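PDB 4DWD: mandelate racemase/muconate lactonizing enzyme, C-terminal domain protein from Paracoccus denitrificans, which binds magnesium and, as a member of the enolase superfamily, may act as a hydro-lyase. Local coordinates for residues E64-E67 with V73-D76; V28-E33 with W103-K108; V268-V273 with T279-C284; A6-L11 with D58-L63; A50-V55 with T369-G374. All coordinates share one frame; numbering follows the deposited sequence.

Contact 1. Residues E64-E67 with V73-D76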
# COMPACT_ATOMS: atom_id res chain seq x y z
N GLU B 64 -8.25 41.62 23.89
CA GLU B 64 -8.63 42.99 24.26
C GLU B 64 -7.48 43.94 23.90
O GLU B 64 -6.33 43.68 24.25
CB GLU B 64 -9.08 43.04 25.74
CG GLU B 64 -10.46 42.39 25.93
CD GLU B 64 -10.85 42.12 27.37
OE1 GLU B 64 -10.03 42.36 28.28
OE2 GLU B 64 -12.00 41.67 27.60
N GLY B 65 -7.80 44.99 23.15
CA GLY B 65 -6.82 45.96 22.65
C GLY B 65 -6.29 45.68 21.25
O GLY B 65 -5.54 46.48 20.69
N GLN B 66 -6.69 44.55 20.68
CA GLN B 66 -6.20 44.14 19.36
C GLN B 66 -7.20 44.50 18.25
O GLN B 66 -8.35 44.85 18.52
CB GLN B 66 -5.89 42.64 19.35
CG GLN B 66 -4.78 42.23 20.31
CD GLN B 66 -3.45 42.85 19.94
OE1 GLN B 66 -2.99 42.72 18.82
NE2 GLN B 66 -2.83 43.52 20.90
N GLU B 67 -6.75 44.40 17.01
CA GLU B 67 -7.57 44.81 15.87
C GLU B 67 -8.55 43.73 15.43
O GLU B 67 -8.16 42.59 15.18
CB GLU B 67 -6.65 45.19 14.70
CG GLU B 67 -5.77 46.41 14.97
CD GLU B 67 -6.52 47.71 14.75
OE1 GLU B 67 -7.69 47.65 14.32
OE2 GLU B 67 -5.94 48.79 15.00
N VAL B 73 -4.68 35.91 12.38
CA VAL B 73 -3.40 35.94 13.07
C VAL B 73 -3.63 35.84 14.59
O VAL B 73 -2.95 35.09 15.28
CB VAL B 73 -2.57 37.19 12.72
CG1 VAL B 73 -1.28 37.24 13.53
CG2 VAL B 73 -2.26 37.20 11.24
N LEU B 74 -4.60 36.60 15.11
CA LEU B 74 -4.84 36.56 16.55
C LEU B 74 -5.24 35.18 17.03
O LEU B 74 -4.70 34.68 18.02
CB LEU B 74 -5.93 37.56 16.95
CG LEU B 74 -5.59 39.03 16.79
CD1 LEU B 74 -6.85 39.89 16.86
CD2 LEU B 74 -4.58 39.45 17.85
N LEU B 75 -6.18 34.55 16.33
CA LEU B 75 -6.69 33.26 16.79
C LEU B 75 -5.78 32.08 16.46
O LEU B 75 -5.77 31.10 17.18
CB LEU B 75 -8.14 33.04 16.34
CG LEU B 75 -9.10 34.07 16.95
CD1 LEU B 75 -10.46 33.83 16.33
CD2 LEU B 75 -9.17 33.99 18.48
N ASP B 76 -4.99 32.19 15.39
CA ASP B 76 -3.99 31.14 15.15
C ASP B 76 -2.85 31.25 16.15
O ASP B 76 -2.30 30.22 16.57
CB ASP B 76 -3.49 31.16 13.70
CG ASP B 76 -4.56 30.76 12.70
OD1 ASP B 76 -5.69 30.39 13.12
OD2 ASP B 76 -4.27 30.80 11.49
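With CG anti to the carbonyl carbon (chi1 -63°) and the chain bent at chi2 (-64°), Gln66 folds its aliphatic part over the end of Leu74, whose own CG also lies anti to its carbonyl carbon (chi1 -67°). The two side chains slant past one another. The CD2 methyl of Leu74 sits 3.7 Å from Gln66 CG, so the hydrocarbon half of the glutamine does most of the touching. The amide adds a looser touch, Gln66 OE1 3.8 Å from Leu74 CD2. Both leucine methyls touch Gln66 CB, and Leu74 CD1 also lies 3.4 Å from the carbonyl oxygen Glu67 O. Replacing Leu74 by an alanine here would remove both methyls and would probably leave a gap beside Gln66 and Glu67 O and let the glutamine chain turn about chi1 and chi2. Leu74 also packs on Phe62 and Leu63 of the preceding helix. The carboxylate of Glu67 leads away from the contact to a salt bridge with Lys4, and Glu67 also packs on Lys116 of the second subunit. Glu64 and Glu67 have each been seen to bind calcium, although neither holds an ion in this chain. Here a loop folds back onto the helix it leads into, forming the link between two successive helices of the N-terminal capping domain of an enolase-superfamily protein.

Contact 2. Residues V28-E33 with W103-K108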
# COMPACT_ATOMS: atom_id res chain seq x y z
N VAL B 28 -20.14 33.98 23.22
CA VAL B 28 -19.09 34.97 23.42
C VAL B 28 -19.60 36.28 22.82
O VAL B 28 -20.03 36.32 21.67
CB VAL B 28 -17.75 34.54 22.77
CG1 VAL B 28 -16.72 35.65 22.86
CG2 VAL B 28 -17.20 33.29 23.45
N ARG B 29 -19.58 37.34 23.63
CA ARG B 29 -19.92 38.67 23.14
C ARG B 29 -18.65 39.51 23.11
O ARG B 29 -18.00 39.68 24.13
CB ARG B 29 -21.00 39.33 24.00
CG ARG B 29 -21.28 40.77 23.57
CD ARG B 29 -22.50 41.37 24.25
NE ARG B 29 -22.40 41.35 25.70
CZ ARG B 29 -23.46 41.44 26.51
NH1 ARG B 29 -24.68 41.54 26.00
NH2 ARG B 29 -23.30 41.42 27.82
N ILE B 30 -18.30 39.99 21.92
CA ILE B 30 -17.14 40.88 21.76
C ILE B 30 -17.62 42.28 21.42
O ILE B 30 -18.36 42.47 20.46
CB ILE B 30 -16.14 40.36 20.70
CG1 ILE B 30 -15.74 38.91 21.03
CG2 ILE B 30 -14.90 41.26 20.63
CD1 ILE B 30 -14.63 38.31 20.18
N THR B 31 -17.17 43.26 22.21
CA THR B 31 -17.54 44.66 22.00
C THR B 31 -16.31 45.40 21.52
O THR B 31 -15.23 45.27 22.10
CB THR B 31 -18.07 45.28 23.30
OG1 THR B 31 -19.14 44.46 23.80
CG2 THR B 31 -18.60 46.70 23.05
N ALA B 32 -16.48 46.14 20.43
CA ALA B 32 -15.39 46.95 19.88
C ALA B 32 -15.37 48.30 20.59
O ALA B 32 -16.31 48.66 21.31
CB ALA B 32 -15.57 47.13 18.38
N GLU B 33 -14.30 49.06 20.35
CA GLU B 33 -14.13 50.36 20.99
C GLU B 33 -15.24 51.36 20.63
O GLU B 33 -15.48 52.31 21.38
CB GLU B 33 -12.74 50.94 20.69
CG GLU B 33 -12.45 51.17 19.21
CD GLU B 33 -11.05 51.71 18.95
OE1 GLU B 33 -10.53 52.54 19.74
OE2 GLU B 33 -10.47 51.31 17.92
N TRP B 103 -15.97 37.77 13.14
CA TRP B 103 -16.61 37.88 11.82
C TRP B 103 -17.87 38.71 11.85
O TRP B 103 -18.15 39.47 10.92
CB TRP B 103 -16.91 36.49 11.26
CG TRP B 103 -15.81 35.98 10.38
CD1 TRP B 103 -14.85 35.01 10.68
CD2 TRP B 103 -15.53 36.38 9.00
NE1 TRP B 103 -14.02 34.80 9.61
CE2 TRP B 103 -14.36 35.59 8.57
CE3 TRP B 103 -16.08 37.30 8.12
CZ2 TRP B 103 -13.81 35.73 7.29
CZ3 TRP B 103 -15.50 37.43 6.85
CH2 TRP B 103 -14.40 36.66 6.44
N ASP B 104 -18.66 38.55 12.91
CA ASP B 104 -19.87 39.37 13.08
C ASP B 104 -19.47 40.86 13.19
O ASP B 104 -20.02 41.72 12.48
CB ASP B 104 -20.64 38.88 14.32
CG ASP B 104 -22.05 39.44 14.42
OD1 ASP B 104 -22.66 39.80 13.38
OD2 ASP B 104 -22.57 39.48 15.56
N LEU B 105 -18.47 41.14 14.03
CA LEU B 105 -17.95 42.51 14.14
C LEU B 105 -17.40 43.05 12.83
O LEU B 105 -17.66 44.20 12.46
CB LEU B 105 -16.87 42.63 15.23
CG LEU B 105 -17.32 42.84 16.67
CD1 LEU B 105 -16.14 42.73 17.60
CD2 LEU B 105 -18.05 44.18 16.82
N LYS B 106 -16.65 42.21 12.12
CA LYS B 106 -16.09 42.58 10.83
C LYS B 106 -17.18 42.96 9.82
O LYS B 106 -17.06 43.97 9.12
CB LYS B 106 -15.20 41.44 10.31
CG LYS B 106 -14.67 41.67 8.91
CD LYS B 106 -13.78 40.53 8.48
CE LYS B 106 -13.44 40.65 7.01
NZ LYS B 106 -12.51 39.56 6.59
N GLY B 107 -18.24 42.16 9.73
CA GLY B 107 -19.34 42.46 8.82
C GLY B 107 -20.00 43.78 9.17
O GLY B 107 -20.31 44.57 8.29
N LYS B 108 -20.22 44.02 10.46
CA LYS B 108 -20.76 45.30 10.91
C LYS B 108 -19.81 46.46 10.58
O LYS B 108 -20.25 47.49 10.07
CB LYS B 108 -21.12 45.25 12.40
CG LYS B 108 -22.24 44.26 12.71
CD LYS B 108 -22.56 44.23 14.19
CE LYS B 108 -23.59 43.15 14.47
NZ LYS B 108 -24.14 43.28 15.85
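Leu105 reaches from helix 90-110 to Ile30 and Ala32 on strand 24-32, joining helix to antiparallel sheet in the alpha+beta capping domain of the enolase superfamily. Its CB leaves the helix toward the strand and serves as the stem of the side chain. CG comes next, with Leu105 CG 3.9 Å from the backbone oxygen Ile30 O. There the chain forks. The CD1 branch approaches the same residue twice: Leu105 CD1 lies 3.6 Å from Ile30 CG2, and Leu105 CD1 is also 3.6 Å from Ile30 O. On the other branch, Leu105 CD2 passes Ile30 O at 4.0 Å and then reaches Ala32, the next residue of the strand to face the helix. The leucine and isoleucine side chains cross at about a right angle. In Ile30, CG2 stands anti to the backbone N while CG1 lies beside it (chi1 -53°), which presents the CG2 methyl to the leucine. Ile30 also packs on Ala101 and Leu102 of the same helix, and Leu105 touches Thr36 in the loop. Substituting an alanine for Leu105 would take away both branches and is likely to leave Ile30 CG2 and Ala32 CB facing a gap between sheet and helix. One turn of helix is secured here by Gly107 N bonding to Trp103 O. The contact ends at the methyl of Ala32, whose short side chain meets the tip of the second branch, Ala32 CB to Leu105 CD2, at 4.2 Å.

Contact 3. Residues V268-V273 with T279-C284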
# COMPACT_ATOMS: atom_id res chain seq x y z
N VAL B 268 -17.87 14.57 5.00
CA VAL B 268 -17.35 15.06 6.28
C VAL B 268 -18.24 16.16 6.85
O VAL B 268 -18.81 16.97 6.10
CB VAL B 268 -15.86 15.53 6.20
CG1 VAL B 268 -14.96 14.36 5.78
CG2 VAL B 268 -15.70 16.74 5.27
N GLN B 269 -18.33 16.18 8.18
CA GLN B 269 -19.32 16.98 8.91
C GLN B 269 -18.76 17.70 10.14
O GLN B 269 -19.35 17.62 11.21
CB GLN B 269 -20.46 16.06 9.35
CG GLN B 269 -20.98 15.18 8.22
CD GLN B 269 -22.13 14.35 8.70
OE1 GLN B 269 -21.94 13.27 9.25
NE2 GLN B 269 -23.34 14.86 8.50
N PRO B 270 -17.64 18.44 9.98
CA PRO B 270 -17.21 19.23 11.13
C PRO B 270 -18.27 20.30 11.48
O PRO B 270 -19.14 20.63 10.66
CB PRO B 270 -15.91 19.87 10.64
CG PRO B 270 -16.12 20.04 9.16
CD PRO B 270 -16.91 18.81 8.75
N ASP B 271 -18.19 20.83 12.70
CA ASP B 271 -19.22 21.72 13.26
C ASP B 271 -18.58 23.06 13.57
O ASP B 271 -17.60 23.14 14.34
CB ASP B 271 -19.83 21.08 14.53
CG ASP B 271 -20.97 21.87 15.13
OD1 ASP B 271 -20.94 23.11 15.11
OD2 ASP B 271 -21.89 21.22 15.66
N ILE B 272 -19.17 24.12 13.01
CA ILE B 272 -18.65 25.48 13.12
C ILE B 272 -18.51 26.04 14.55
O ILE B 272 -17.72 26.97 14.76
CB ILE B 272 -19.53 26.42 12.23
CG1 ILE B 272 -18.82 27.72 11.84
CG2 ILE B 272 -20.91 26.67 12.83
CD1 ILE B 272 -19.38 28.26 10.55
N VAL B 273 -19.27 25.50 15.51
CA VAL B 273 -19.14 25.93 16.90
C VAL B 273 -18.31 24.96 17.74
O VAL B 273 -18.04 25.23 18.93
CB VAL B 273 -20.50 26.22 17.59
CG1 VAL B 273 -21.24 27.31 16.87
CG2 VAL B 273 -21.37 24.98 17.74
N THR B 279 -13.74 31.07 9.69
CA THR B 279 -12.43 30.96 9.03
C THR B 279 -12.02 29.50 8.85
O THR B 279 -11.63 29.08 7.75
CB THR B 279 -11.38 31.71 9.86
OG1 THR B 279 -11.84 33.06 10.07
CG2 THR B 279 -10.04 31.74 9.14
N GLY B 280 -12.12 28.71 9.91
CA GLY B 280 -11.69 27.31 9.85
C GLY B 280 -12.60 26.45 9.00
O GLY B 280 -12.13 25.54 8.31
N MSE B 281 -13.90 26.73 9.03
CA MSE B 281 -14.85 25.95 8.24
C MSE B 281 -14.62 26.18 6.76
O MSE B 281 -14.76 25.25 5.96
CB MSE B 281 -16.29 26.19 8.68
CG MSE B 281 -16.51 25.57 10.06
SE MSE B 281 -16.66 23.60 9.98
CE MSE B 281 -18.42 23.55 9.15
N MSE B 282 -14.24 27.40 6.38
CA MSE B 282 -13.89 27.66 4.98
C MSE B 282 -12.66 26.88 4.57
O MSE B 282 -12.60 26.37 3.45
CB MSE B 282 -13.73 29.16 4.69
CG MSE B 282 -15.03 29.96 4.88
SE MSE B 282 -16.40 29.55 3.52
CE MSE B 282 -15.57 30.43 1.99
N GLN B 283 -11.68 26.77 5.46
CA GLN B 283 -10.50 25.93 5.18
C GLN B 283 -10.88 24.46 5.05
O GLN B 283 -10.35 23.76 4.19
CB GLN B 283 -9.44 26.10 6.26
CG GLN B 283 -8.85 27.51 6.28
CD GLN B 283 -8.09 27.81 7.56
OE1 GLN B 283 -8.06 27.01 8.50
NE2 GLN B 283 -7.47 28.99 7.60
N CYS B 284 -11.77 23.99 5.91
CA CYS B 284 -12.23 22.62 5.82
C CYS B 284 -12.96 22.35 4.51
O CYS B 284 -12.80 21.28 3.90
CB CYS B 284 -13.13 22.26 7.00
SG CYS B 284 -12.27 22.15 8.59
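The puckered pyrrolidine ring of Pro270 presents its rim atoms CB and CG to the selenium of Met281, a selenomethionine, with Pro270 CG 3.7 Å from Met281 SE and Pro270 CB 3.9 Å from Met281 SE. Pro270 CG also lies 4.3 Å from Cys284 CB, three residues further along the helix. The flat carboxylate belongs to Asp271, whose CB points away from the helix: Val273 N donates to Asp271 OD1 over 2.9 Å, on the anti side and 24° out of the carboxylate plane, closing an Asx turn. Its second oxygen, OD2, is hydrogen-bonded to His298 ND1. Met281 carries most of the contact. Bent at chi2 and chi3 (-75° and -72°), its chain curls across the loop instead of extending straight from the helix, so its successive atoms meet different residues. Met281 CG packs at 3.6 Å from Ile272 CG1. The terminal Met281 CE comes to 3.4 Å from the backbone oxygen Pro270 O. Phe295 of the neighbouring strand covers Pro270, Met281 and Cys284. This is the turn from strand 267-268 into helix 277-291, one beta-alpha step of the TIM-like barrel, and Asp271 lies about 5 Å, side chain to side chain, from Glu249 of a calcium site. The bond from Asp271 to His298 is consistent with the His-Asp dyad of mandelate racemase relatives. Chemically the loop is divided: its apolar Pro270 and Ile272 are buried against a bent selenoether side chain, while the bonds to Val273 N and His298 ND1 satisfy both carboxylate oxygens of the buried Asp271 and probably fix its orientation near Glu249.

Contact 4. Residues A6-L11 with D58-L63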
# COMPACT_ATOMS: atom_id res chain seq x y z
N ALA B 6 -12.60 45.97 22.53
CA ALA B 6 -12.64 46.59 23.85
C ALA B 6 -12.87 45.57 24.96
O ALA B 6 -12.27 45.65 26.02
CB ALA B 6 -13.71 47.67 23.89
N LYS B 7 -13.76 44.62 24.69
CA LYS B 7 -14.22 43.70 25.71
C LYS B 7 -14.61 42.35 25.11
O LYS B 7 -15.22 42.29 24.04
CB LYS B 7 -15.43 44.32 26.43
CG LYS B 7 -15.84 43.57 27.69
CD LYS B 7 -16.83 44.37 28.52
CE LYS B 7 -17.15 43.64 29.81
NZ LYS B 7 -17.60 44.55 30.90
N VAL B 8 -14.24 41.29 25.80
CA VAL B 8 -14.64 39.94 25.42
C VAL B 8 -15.35 39.32 26.62
O VAL B 8 -14.77 39.23 27.71
CB VAL B 8 -13.44 39.07 24.99
CG1 VAL B 8 -13.89 37.64 24.68
CG2 VAL B 8 -12.70 39.67 23.80
N GLU B 9 -16.61 38.92 26.44
CA GLU B 9 -17.40 38.33 27.52
C GLU B 9 -17.78 36.90 27.20
O GLU B 9 -18.19 36.60 26.07
CB GLU B 9 -18.70 39.09 27.72
CG GLU B 9 -18.56 40.48 28.28
CD GLU B 9 -19.88 41.20 28.17
OE1 GLU B 9 -20.77 40.96 29.01
OE2 GLU B 9 -20.05 41.95 27.21
N ALA B 10 -17.67 36.04 28.20
CA ALA B 10 -18.07 34.63 28.08
C ALA B 10 -19.36 34.43 28.88
O ALA B 10 -19.38 34.67 30.09
CB ALA B 10 -16.96 33.72 28.61
N LEU B 11 -20.42 34.00 28.21
CA LEU B 11 -21.76 33.98 28.79
C LEU B 11 -22.40 32.59 28.71
O LEU B 11 -22.51 31.99 27.64
CB LEU B 11 -22.66 34.97 28.05
CG LEU B 11 -22.22 36.44 28.00
CD1 LEU B 11 -23.17 37.25 27.14
CD2 LEU B 11 -22.10 37.03 29.40
N ASP B 58 -7.98 32.71 29.20
CA ASP B 58 -6.86 32.54 28.28
C ASP B 58 -6.92 33.44 27.05
O ASP B 58 -5.90 34.00 26.63
CB ASP B 58 -6.69 31.07 27.88
CG ASP B 58 -6.59 30.14 29.08
OD1 ASP B 58 -5.98 30.51 30.11
OD2 ASP B 58 -7.12 29.01 28.99
N ILE B 59 -8.11 33.57 26.46
CA ILE B 59 -8.25 34.25 25.18
C ILE B 59 -8.56 35.74 25.33
O ILE B 59 -7.89 36.58 24.72
CB ILE B 59 -9.29 33.55 24.28
CG1 ILE B 59 -8.89 32.09 24.06
CG2 ILE B 59 -9.43 34.27 22.95
CD1 ILE B 59 -9.98 31.25 23.41
N ALA B 60 -9.58 36.05 26.13
CA ALA B 60 -10.02 37.43 26.33
C ALA B 60 -8.89 38.42 26.64
O ALA B 60 -8.82 39.46 25.99
CB ALA B 60 -11.12 37.49 27.39
N PRO B 61 -8.00 38.11 27.62
CA PRO B 61 -6.95 39.10 27.93
C PRO B 61 -6.04 39.37 26.74
O PRO B 61 -5.49 40.46 26.63
CB PRO B 61 -6.15 38.44 29.06
CG PRO B 61 -7.04 37.40 29.64
CD PRO B 61 -7.96 36.95 28.54
N PHE B 62 -5.89 38.40 25.85
CA PHE B 62 -5.05 38.56 24.67
C PHE B 62 -5.73 39.37 23.57
O PHE B 62 -5.08 40.18 22.91
CB PHE B 62 -4.61 37.19 24.14
CG PHE B 62 -3.90 37.26 22.82
CD1 PHE B 62 -2.56 37.66 22.76
CD2 PHE B 62 -4.57 36.95 21.64
CE1 PHE B 62 -1.90 37.73 21.54
CE2 PHE B 62 -3.91 37.02 20.41
CZ PHE B 62 -2.58 37.41 20.37
N LEU B 63 -7.02 39.15 23.36
CA LEU B 63 -7.75 39.85 22.31
C LEU B 63 -8.05 41.31 22.61
O LEU B 63 -8.13 42.13 21.70
CB LEU B 63 -9.07 39.15 22.01
CG LEU B 63 -9.00 37.75 21.43
CD1 LEU B 63 -10.43 37.25 21.22
CD2 LEU B 63 -8.23 37.76 20.12
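Val8, which touches Ala60 and Leu63, is reached along strand 5-14 just after a classic beta bulge in which Ala6 and Lys7 both face Thr31 of the adjoining strand. Ala6 and Lys7 point away from the helix. Val8 turns toward it, and its backbone N is hydrogen-bonded to Glu64 OE2, a carboxylate just beyond the helix end. Val8 CB lies 3.7 Å from Ala60 CB, and Val8 CG1 is 3.9 Å from Ala60 CB. With CG1 anti to the backbone N (chi1 177°), the other methyl lies beside that N, and Val8 CG2 reaches Leu63 CB at 4.1 Å. The valine thus straddles two positions on the same face of the helix, separated by a little under one turn. Val8 CA is 5.3 Å from Ala60 CA, an approach that the small alanine side chain permits. Next along the strand, Glu9 points away and pairs with Arg29 in a salt bridge. Ala10 follows on the helix side and rests on Leu52 earlier in the same helix, while the backbone of Leu11 continues the sheet by pairing with Phe27. The helix is kinked within the contact, between Ala60 and Leu63: Pro61 has no N-H to give to the turn before, and Phe62 N makes a weak bond to Ile59 O. Regular bonding resumes with Leu63 N to Ile59 O, 3.0 Å. Beside the hydrogen bond from Val8 N to Glu64 OE2 at its margin, only aliphatic groups meet across the interface, so the fit of valine on alanine depends on shape and burial.

Contact 5. Residues A50-V55 with T369-G374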
# COMPACT_ATOMS: atom_id res chain seq x y z
N ALA B 50 -16.46 24.76 30.36
CA ALA B 50 -15.01 24.71 30.24
C ALA B 50 -14.54 25.61 29.08
O ALA B 50 -13.57 26.36 29.25
CB ALA B 50 -14.53 23.27 30.05
N SER B 51 -15.22 25.56 27.94
CA SER B 51 -14.86 26.47 26.84
C SER B 51 -14.98 27.94 27.22
O SER B 51 -14.12 28.75 26.88
CB SER B 51 -15.68 26.19 25.57
OG SER B 51 -15.35 24.93 25.00
N LEU B 52 -16.05 28.29 27.93
CA LEU B 52 -16.24 29.65 28.39
C LEU B 52 -15.14 30.10 29.36
O LEU B 52 -14.69 31.24 29.30
CB LEU B 52 -17.62 29.81 29.03
CG LEU B 52 -18.83 29.67 28.08
CD1 LEU B 52 -20.11 29.78 28.91
CD2 LEU B 52 -18.81 30.72 26.97
N GLY B 53 -14.69 29.19 30.23
CA GLY B 53 -13.57 29.46 31.12
C GLY B 53 -12.27 29.71 30.36
O GLY B 53 -11.49 30.59 30.72
N VAL B 54 -12.04 28.95 29.29
CA VAL B 54 -10.85 29.15 28.46
C VAL B 54 -10.94 30.51 27.76
O VAL B 54 -9.95 31.25 27.69
CB VAL B 54 -10.66 27.98 27.47
CG1 VAL B 54 -9.62 28.32 26.41
CG2 VAL B 54 -10.24 26.72 28.22
N VAL B 55 -12.13 30.89 27.27
CA VAL B 55 -12.30 32.24 26.72
C VAL B 55 -11.93 33.31 27.76
O VAL B 55 -11.11 34.19 27.50
CB VAL B 55 -13.73 32.47 26.18
CG1 VAL B 55 -13.93 33.92 25.74
CG2 VAL B 55 -14.01 31.54 25.00
N THR B 369 -25.31 34.14 32.76
CA THR B 369 -24.33 34.14 33.83
C THR B 369 -22.99 34.37 33.17
O THR B 369 -22.59 33.61 32.28
CB THR B 369 -24.34 32.79 34.58
OG1 THR B 369 -25.60 32.60 35.22
CG2 THR B 369 -23.23 32.74 35.63
N GLU B 370 -22.29 35.42 33.58
CA GLU B 370 -20.95 35.63 33.06
C GLU B 370 -19.96 34.68 33.72
O GLU B 370 -19.96 34.49 34.94
CB GLU B 370 -20.48 37.07 33.20
CG GLU B 370 -19.23 37.32 32.35
CD GLU B 370 -18.67 38.72 32.45
OE1 GLU B 370 -19.21 39.53 33.23
OE2 GLU B 370 -17.66 39.01 31.76
N ILE B 371 -19.11 34.08 32.89
CA ILE B 371 -18.03 33.24 33.36
C ILE B 371 -16.80 34.12 33.37
O ILE B 371 -16.42 34.66 32.35
CB ILE B 371 -17.81 32.04 32.41
CG1 ILE B 371 -19.12 31.24 32.25
CG2 ILE B 371 -16.64 31.17 32.88
CD1 ILE B 371 -19.74 30.73 33.53
N THR B 372 -16.22 34.31 34.54
CA THR B 372 -15.12 35.24 34.68
C THR B 372 -13.89 34.54 35.20
O THR B 372 -13.96 33.38 35.59
CB THR B 372 -15.45 36.41 35.63
OG1 THR B 372 -15.72 35.89 36.94
CG2 THR B 372 -16.66 37.21 35.14
N VAL B 373 -12.77 35.25 35.21
CA VAL B 373 -11.57 34.72 35.82
C VAL B 373 -11.86 34.51 37.30
O VAL B 373 -12.15 35.47 38.03
CB VAL B 373 -10.38 35.66 35.60
CG1 VAL B 373 -9.15 35.20 36.38
CG2 VAL B 373 -10.07 35.75 34.11
N GLY B 374 -11.85 33.25 37.71
CA GLY B 374 -12.06 32.88 39.10
C GLY B 374 -13.47 32.60 39.58
O GLY B 374 -13.64 32.32 40.76
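Ile371 sets its two branches on neighbouring residues of helix 49-63, CG1 on Leu52 and CG2 on Gly53. Ile371 CG1 lies 3.8 Å from Leu52 CD1, and Ile371 CG1 is equally 3.8 Å from Leu52 CB, so both the stem and one methyl of the leucine touch it. Isoleucine and leucine lie roughly perpendicular. With CG2 anti to its backbone N and CG1 beside that N (chi1 -56°), the isoleucine can use both branches on the helix at once. Ile371 CG2 rests on bare backbone, 3.8 Å from Gly53 N and 3.9 Å from Gly53 CA. Glycine has no CB to offer, so the methyl meets main chain instead; Gly53 CA and Ile371 CA are 6.3 Å apart. In the next shell, strand 5-14 holds Ile371 in place through backbone bonds with Ala10, and Leu52 packs on Ser12 of that same strand. The helix is fixed from another side by helix 90-110, where Ser51 OG is hydrogen-bonded to Ile90 O and Val54 packs on Ala94. Ala50 meets Arg57 of the third subunit. Beyond Ile371 the chain turns through Val373 and Gly374, the latter at positive phi (90°), into strand 375-377. A weak hydrogen bond from Thr372 OG1 to Arg375 O spans this turn. The contact is thus a helix packed on an antiparallel sheet, in which the C-terminal tail returns to the N-terminal capping domain and adds a beta hairpin to its edge; C-terminal residues also complete the capping domain in relatives of the mandelate racemase group.

Overall arrangement
From the N terminus, strand 5-14 closes its first long loop on helix 49-63 in contact 4. Before that loop shuts, strand 24-32 opens contact 2, which ends on helix 90-110, so the two cross. Contact 5 starts on the same helix as contact 4, crosses both, and closes only at strand 368-372, near the C terminus, so its loop spans the whole barrel in sequence. Contact 1, a short closure between successive helices, lies within the spans of contacts 2 and 5. Contact 3 is an equally local turn in the barrel, within contact 5 alone. Contacts 2, 4 and 5 share one sheet of the capping domain, and Trp103 NE1 to Thr279 OG1 links that domain to contact 3.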